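Local structure of putative esterase MT1895 (Mycobacterium tuberculosis, 3S4K) at residues G81-R95 with R128-A142. The protein probably hydrolyses acyl-CoA thioesters as a hotdog-fold thioesterase of the PaaI family, possibly acting on 1,4-dihydroxy-2-naphthoyl-CoA. Sequence-based numbering, arbitrary orientation. Where two conformers were deposited one is given.
Sequences GGSVVGVNNNTDFVR and RVVARGQVRLQNLEA. With EDO (1,2-ethanediol), chain C; EDO (1,2-ethanediol), chain D.
R128 meets R95 through its aliphatic part: in the R95 conformer given, one of two deposited, CD of R128 lies over one face of the R95 guanidinium, 3.6 Å from NE of R95, while the two guanidinium planes stand 73° apart. One residue on, V94 CG1 lies 3.4 Å from V129 O. V130 O then accepts two bonds, from V94 N and R95 N, both approaching from the same face of its plane. From A131 onward the strands pair in antiparallel register. R132 exchanges backbone bonds with D92, and a water bound in plane at the edge of the R132 guanidinium links NH1 to D92 OD2, while D92 OD1 is bonded by N88 of the second subunit. G133 passes close to T91, CA to CA 3.9 Å; T91 OG1 donates to N89 OD1 at 2.8 Å within its own strand. V135 CG2 packs against N89 ND2, whose hydrogen bonds go to E64 and C60 of helix 56-75. At R136 the register slips by one: R136 O receives both V87 N (2.8 Å) and N88 N (3.2 Å), a classic beta bulge. V87 CG2, between backbone N and carbonyl carbon (chi1 -59° for CG1), leans on R136 CG, whereas R136 NH1 hydrogen-bonds to Q115 OE1. Beyond it, L137 CD2 touches V84 CG2 at 3.8 Å, and Q138 CB lies alongside V85 CG1. L140 and S83 exchange backbone bonds while L140 CD1 packs against V85 CG1. The chemistry thus implies a pair held within the subunit chiefly by backbone bonds, while N88-D92 carry the hotdog sheet into the second subunit, where N88 ND2 also bonds N90 OD1 and D92 OD1 of that chain.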
loop_
_atom_site.group_PDB
_atom_site.type_symbol
_atom_site.label_atom_id
_atom_site.label_comp_id
_atom_site.label_asym_id
_atom_site.label_seq_id
_atom_site.Cartn_x
_atom_site.Cartn_y
_atom_site.Cartn_z
ATOM N N GLY A 81 -9.127 20.502 16.638
ATOM C CA GLY A 81 -9.379 19.782 15.382
ATOM C C GLY A 81 -8.243 19.971 14.386
ATOM O O GLY A 81 -7.122 20.315 14.780
ATOM N N GLY A 82 -8.534 19.720 13.108
ATOM C CA GLY A 82 -7.566 19.859 12.007
ATOM C C GLY A 82 -7.688 18.757 10.960
ATOM O O GLY A 82 -8.777 18.235 10.700
ATOM N N SER A 83 -6.566 18.415 10.333
ATOM C CA SER A 83 -6.542 17.356 9.332
ATOM C C SER A 83 -5.372 16.418 9.615
ATOM O O SER A 83 -4.581 16.638 10.540
ATOM C CB SER A 83 -6.449 17.929 7.921
ATOM O OG SER A 83 -5.305 18.731 7.789
ATOM N N VAL A 84 -5.294 15.357 8.837
ATOM C CA VAL A 84 -4.224 14.367 9.013
ATOM C C VAL A 84 -3.516 14.052 7.712
ATOM O O VAL A 84 -4.082 14.152 6.622
ATOM C CB VAL A 84 -4.735 13.048 9.669
ATOM C CG1 VAL A 84 -5.423 13.341 10.994
ATOM C CG2 VAL A 84 -5.734 12.310 8.755
ATOM N N VAL A 85 -2.266 13.643 7.842
ATOM C CA VAL A 85 -1.469 13.233 6.702
ATOM C C VAL A 85 -0.693 11.997 7.074
ATOM O O VAL A 85 -0.066 11.950 8.124
ATOM C CB VAL A 85 -0.518 14.372 6.252
ATOM C CG1 VAL A 85 0.409 14.808 7.380
ATOM C CG2 VAL A 85 0.311 13.939 5.029
ATOM N N GLY A 86 -0.764 10.971 6.235
ATOM C CA GLY A 86 0.030 9.784 6.509
ATOM C C GLY A 86 1.522 10.058 6.410
ATOM O O GLY A 86 1.974 10.811 5.523
ATOM N N VAL A 87 2.292 9.446 7.300
ATOM C CA VAL A 87 3.754 9.449 7.121
ATOM C C VAL A 87 4.367 8.064 7.017
ATOM O O VAL A 87 5.422 7.937 6.419
ATOM C CB VAL A 87 4.511 10.320 8.148
ATOM C CG1 VAL A 87 4.035 11.773 8.065
ATOM C CG2 VAL A 87 4.348 9.732 9.575
ATOM N N ASN A 88 3.764 7.029 7.602
ATOM C CA ASN A 88 4.313 5.675 7.435
ATOM C C ASN A 88 3.201 4.656 7.430
ATOM O O ASN A 88 2.255 4.780 8.191
ATOM C CB ASN A 88 5.354 5.367 8.512
ATOM C CG ASN A 88 5.913 3.941 8.422
ATOM O OD1 ASN A 88 5.382 3.020 9.049
ATOM N ND2 ASN A 88 6.951 3.756 7.611
ATOM N N ASN A 89 3.323 3.667 6.557
ATOM C CA ASN A 89 2.376 2.546 6.460
ATOM C C ASN A 89 3.200 1.270 6.399
ATOM O O ASN A 89 4.012 1.083 5.456
ATOM C CB ASN A 89 1.471 2.676 5.219
ATOM C CG ASN A 89 0.528 1.467 5.007
ATOM O OD1 ASN A 89 0.929 0.287 5.095
ATOM N ND2 ASN A 89 -0.729 1.774 4.618
ATOM N N ASN A 90 3.021 0.413 7.405
ATOM C CA ASN A 90 3.827 -0.795 7.556
ATOM C C ASN A 90 2.875 -1.961 7.666
ATOM O O ASN A 90 2.227 -2.135 8.699
ATOM C CB ASN A 90 4.721 -0.698 8.789
ATOM C CG ASN A 90 5.764 -1.798 8.833
ATOM O OD1 ASN A 90 5.512 -2.892 8.406
ATOM N ND2 ASN A 90 6.951 -1.487 9.340
ATOM N N THR A 91 2.781 -2.717 6.559
ATOM C CA THR A 91 1.794 -3.772 6.388
ATOM C C THR A 91 2.469 -5.115 6.269
ATOM O O THR A 91 3.433 -5.283 5.501
ATOM C CB THR A 91 0.956 -3.545 5.119
ATOM O OG1 THR A 91 0.191 -2.362 5.299
ATOM C CG2 THR A 91 0.045 -4.729 4.914
ATOM N N ASP A 92 1.948 -6.079 7.022
ATOM C CA ASP A 92 2.406 -7.465 6.937
ATOM C C ASP A 92 1.333 -8.241 6.206
ATOM O O ASP A 92 0.139 -8.087 6.485
ATOM C CB ASP A 92 2.625 -8.052 8.338
ATOM C CG ASP A 92 3.749 -7.392 9.065
ATOM O OD1 ASP A 92 4.941 -7.549 8.647
ATOM O OD2 ASP A 92 3.465 -6.697 10.060
ATOM N N PHE A 93 1.773 -9.037 5.242
ATOM C CA PHE A 93 0.909 -9.893 4.464
ATOM C C PHE A 93 0.947 -11.283 5.073
ATOM O O PHE A 93 2.019 -11.840 5.305
ATOM C CB PHE A 93 1.400 -9.933 3.025
ATOM C CG PHE A 93 1.552 -8.575 2.402
ATOM C CD1 PHE A 93 0.451 -7.727 2.254
ATOM C CD2 PHE A 93 2.793 -8.133 1.982
ATOM C CE1 PHE A 93 0.585 -6.486 1.675
ATOM C CE2 PHE A 93 2.930 -6.881 1.396
ATOM C CZ PHE A 93 1.818 -6.047 1.255
ATOM N N VAL A 94 -0.228 -11.864 5.298
ATOM C CA VAL A 94 -0.334 -13.093 6.042
ATOM C C VAL A 94 -0.811 -14.281 5.219
ATOM O O VAL A 94 -0.249 -15.356 5.351
ATOM C CB VAL A 94 -1.259 -12.887 7.286
ATOM C CG1 VAL A 94 -1.341 -14.149 8.143
ATOM C CG2 VAL A 94 -0.759 -11.716 8.130
ATOM N N ARG A 95 -1.824 -14.091 4.366
ATOM C CA ARG A 95 -2.459 -15.198 3.645
ATOM C C ARG A 95 -2.944 -14.719 2.292
ATOM O O ARG A 95 -3.475 -13.621 2.168
ATOM C CB ARG A 95 -3.649 -15.767 4.438
ATOM C CG ARG A 95 -4.302 -17.010 3.798
ATOM C CD ARG A 95 -5.386 -17.619 4.678
ATOM N NE ARG A 95 -4.839 -18.329 5.828
ATOM C CZ ARG A 95 -4.274 -19.532 5.765
ATOM N NH1 ARG A 95 -4.170 -20.158 4.602
ATOM N NH2 ARG A 95 -3.808 -20.103 6.866
ATOM N N ARG A 128 -10.015 -15.495 8.951
ATOM C CA ARG A 128 -8.563 -15.610 8.944
ATOM C C ARG A 128 -7.959 -14.269 8.544
ATOM O O ARG A 128 -8.461 -13.587 7.640
ATOM C CB ARG A 128 -8.081 -16.722 7.979
ATOM C CG ARG A 128 -8.535 -18.121 8.405
ATOM C CD ARG A 128 -7.914 -19.211 7.581
ATOM N NE ARG A 128 -8.089 -20.526 8.207
ATOM C CZ ARG A 128 -9.174 -21.297 8.082
ATOM N NH1 ARG A 128 -10.223 -20.892 7.370
ATOM N NH2 ARG A 128 -9.218 -22.486 8.677
ATOM N N VAL A 129 -6.886 -13.901 9.230
ATOM C CA VAL A 129 -6.188 -12.664 8.906
ATOM C C VAL A 129 -5.448 -12.842 7.587
ATOM O O VAL A 129 -4.679 -13.794 7.414
ATOM C CB VAL A 129 -5.208 -12.254 10.027
ATOM C CG1 VAL A 129 -4.421 -11.012 9.641
ATOM C CG2 VAL A 129 -5.961 -11.993 11.346
ATOM N N VAL A 130 -5.691 -11.914 6.668
ATOM C CA VAL A 130 -4.999 -11.858 5.377
ATOM C C VAL A 130 -3.898 -10.803 5.334
ATOM O O VAL A 130 -2.882 -11.017 4.648
ATOM C CB VAL A 130 -5.983 -11.705 4.160
ATOM C CG1 VAL A 130 -6.879 -12.936 4.029
ATOM C CG2 VAL A 130 -6.820 -10.455 4.249
ATOM N N ALA A 131 -4.063 -9.702 6.061
ATOM C CA ALA A 131 -3.051 -8.644 6.171
ATOM C C ALA A 131 -3.295 -7.855 7.455
ATOM O O ALA A 131 -4.433 -7.824 7.961
ATOM C CB ALA A 131 -3.080 -7.721 4.933
ATOM N N ARG A 132 -2.252 -7.223 7.984
ATOM C CA ARG A 132 -2.343 -6.435 9.226
ATOM C C ARG A 132 -1.300 -5.355 9.105
ATOM O O ARG A 132 -0.193 -5.637 8.652
ATOM C CB ARG A 132 -2.071 -7.336 10.431
ATOM C CG ARG A 132 -2.080 -6.702 11.833
ATOM C CD ARG A 132 -1.531 -7.726 12.854
ATOM N NE ARG A 132 -1.709 -7.305 14.247
ATOM C CZ ARG A 132 -0.912 -6.453 14.881
ATOM N NH1 ARG A 132 0.124 -5.905 14.250
ATOM N NH2 ARG A 132 -1.149 -6.135 16.147
ATOM N N GLY A 133 -1.632 -4.131 9.481
ATOM C CA GLY A 133 -0.704 -3.021 9.262
ATOM C C GLY A 133 -0.884 -1.905 10.271
ATOM O O GLY A 133 -1.939 -1.808 10.917
ATOM N N GLN A 134 0.130 -1.058 10.385
ATOM C CA GLN A 134 0.074 0.112 11.253
ATOM C C GLN A 134 0.368 1.325 10.435
ATOM O O GLN A 134 1.298 1.309 9.641
ATOM C CB GLN A 134 1.060 -0.007 12.391
ATOM C CG GLN A 134 0.705 -1.218 13.187
ATOM C CD GLN A 134 1.581 -1.480 14.350
ATOM O OE1 GLN A 134 2.526 -0.743 14.635
ATOM N NE2 GLN A 134 1.274 -2.561 15.044
ATOM N N VAL A 135 -0.429 2.366 10.656
ATOM C CA VAL A 135 -0.295 3.620 9.962
ATOM C C VAL A 135 0.011 4.736 10.946
ATOM O O VAL A 135 -0.723 4.918 11.922
ATOM C CB VAL A 135 -1.583 3.929 9.177
ATOM C CG1 VAL A 135 -1.446 5.239 8.388
ATOM C CG2 VAL A 135 -1.932 2.761 8.260
ATOM N N ARG A 136 1.082 5.480 10.663
ATOM C CA ARG A 136 1.490 6.630 11.463
ATOM C C ARG A 136 1.071 7.879 10.708
ATOM O O ARG A 136 1.365 8.006 9.508
ATOM C CB ARG A 136 2.986 6.605 11.705
ATOM C CG ARG A 136 3.524 7.816 12.487
ATOM C CD ARG A 136 4.993 7.685 12.738
ATOM N NE ARG A 136 5.260 6.697 13.776
ATOM C CZ ARG A 136 5.145 6.905 15.087
ATOM N NH1 ARG A 136 4.736 8.072 15.579
ATOM N NH2 ARG A 136 5.387 5.897 15.924
ATOM N N LEU A 137 0.373 8.778 11.404
ATOM C CA LEU A 137 -0.132 10.007 10.813
ATOM C C LEU A 137 0.346 11.217 11.600
ATOM O O LEU A 137 0.510 11.149 12.807
ATOM C CB LEU A 137 -1.663 9.997 10.768
ATOM C CG LEU A 137 -2.280 8.872 9.930
ATOM C CD1 LEU A 137 -2.754 7.749 10.858
ATOM C CD2 LEU A 137 -3.380 9.386 8.946
ATOM N N GLN A 138 0.527 12.326 10.889
ATOM C CA GLN A 138 0.695 13.629 11.488
ATOM C C GLN A 138 -0.639 14.347 11.593
ATOM O O GLN A 138 -1.414 14.365 10.631
ATOM C CB GLN A 138 1.614 14.490 10.601
ATOM C CG GLN A 138 2.999 14.532 11.049
ATOM C CD GLN A 138 3.869 15.498 10.238
ATOM O OE1 GLN A 138 3.400 16.480 9.624
ATOM N NE2 GLN A 138 5.139 15.218 10.243
ATOM N N ASN A 139 -0.905 14.954 12.744
ATOM C CA ASN A 139 -2.027 15.873 12.884
ATOM C C ASN A 139 -1.595 17.252 12.392
ATOM O O ASN A 139 -0.546 17.725 12.776
ATOM C CB ASN A 139 -2.449 15.967 14.342
ATOM C CG ASN A 139 -2.961 14.639 14.893
ATOM O OD1 ASN A 139 -3.592 13.851 14.172
ATOM N ND2 ASN A 139 -2.687 14.386 16.179
ATOM N N LEU A 140 -2.421 17.889 11.570
ATOM C CA LEU A 140 -2.138 19.204 11.010
ATOM C C LEU A 140 -3.149 20.173 11.564
ATOM O O LEU A 140 -4.331 19.860 11.608
ATOM C CB LEU A 140 -2.285 19.159 9.498
ATOM C CG LEU A 140 -1.365 18.188 8.771
ATOM C CD1 LEU A 140 -1.787 18.075 7.289
ATOM C CD2 LEU A 140 0.095 18.618 8.912
ATOM N N GLU A 141 -2.695 21.350 11.971
ATOM C CA GLU A 141 -3.594 22.297 12.623
ATOM C C GLU A 141 -4.600 22.903 11.655
ATOM O O GLU A 141 -4.382 22.932 10.449
ATOM C CB GLU A 141 -2.802 23.420 13.280
ATOM C CG GLU A 141 -2.131 24.367 12.290
ATOM C CD GLU A 141 -1.052 25.192 12.949
ATOM O OE1 GLU A 141 -1.228 25.545 14.151
ATOM O OE2 GLU A 141 -0.033 25.473 12.283
ATOM N N ALA A 142 -5.674 23.423 12.244
ATOM C CA ALA A 142 -6.724 24.137 11.546
ATOM C C ALA A 142 -6.545 25.625 11.803
ATOM O O ALA A 142 -5.835 26.013 12.736
ATOM C CB ALA A 142 -8.075 23.687 12.070
HETATM C C1 EDO C . -0.195 10.441 2.875
HETATM O O1 EDO C . -1.522 10.733 3.370
HETATM C C2 EDO C . -0.019 10.948 1.443
HETATM O O2 EDO C . 0.170 12.370 1.380
HETATM C C1 EDO D . 3.151 -13.052 8.160
HETATM O O1 EDO D . 3.505 -11.789 7.589
HETATM C C2 EDO D . 3.643 -14.192 7.280
HETATM O O2 EDO D . 5.081 -14.201 7.230
HETATM O O HOH W 1 -6.172 22.938 14.954
HETATM O O HOH W 2 -4.211 19.486 14.974
HETATM O O HOH W 3 -5.884 21.356 8.712
HETATM O O HOH W 4 3.616 2.755 11.076
HETATM O O HOH W 5 1.447 -6.473 11.606
HETATM O O HOH W 6 -4.418 -16.348 8.525
#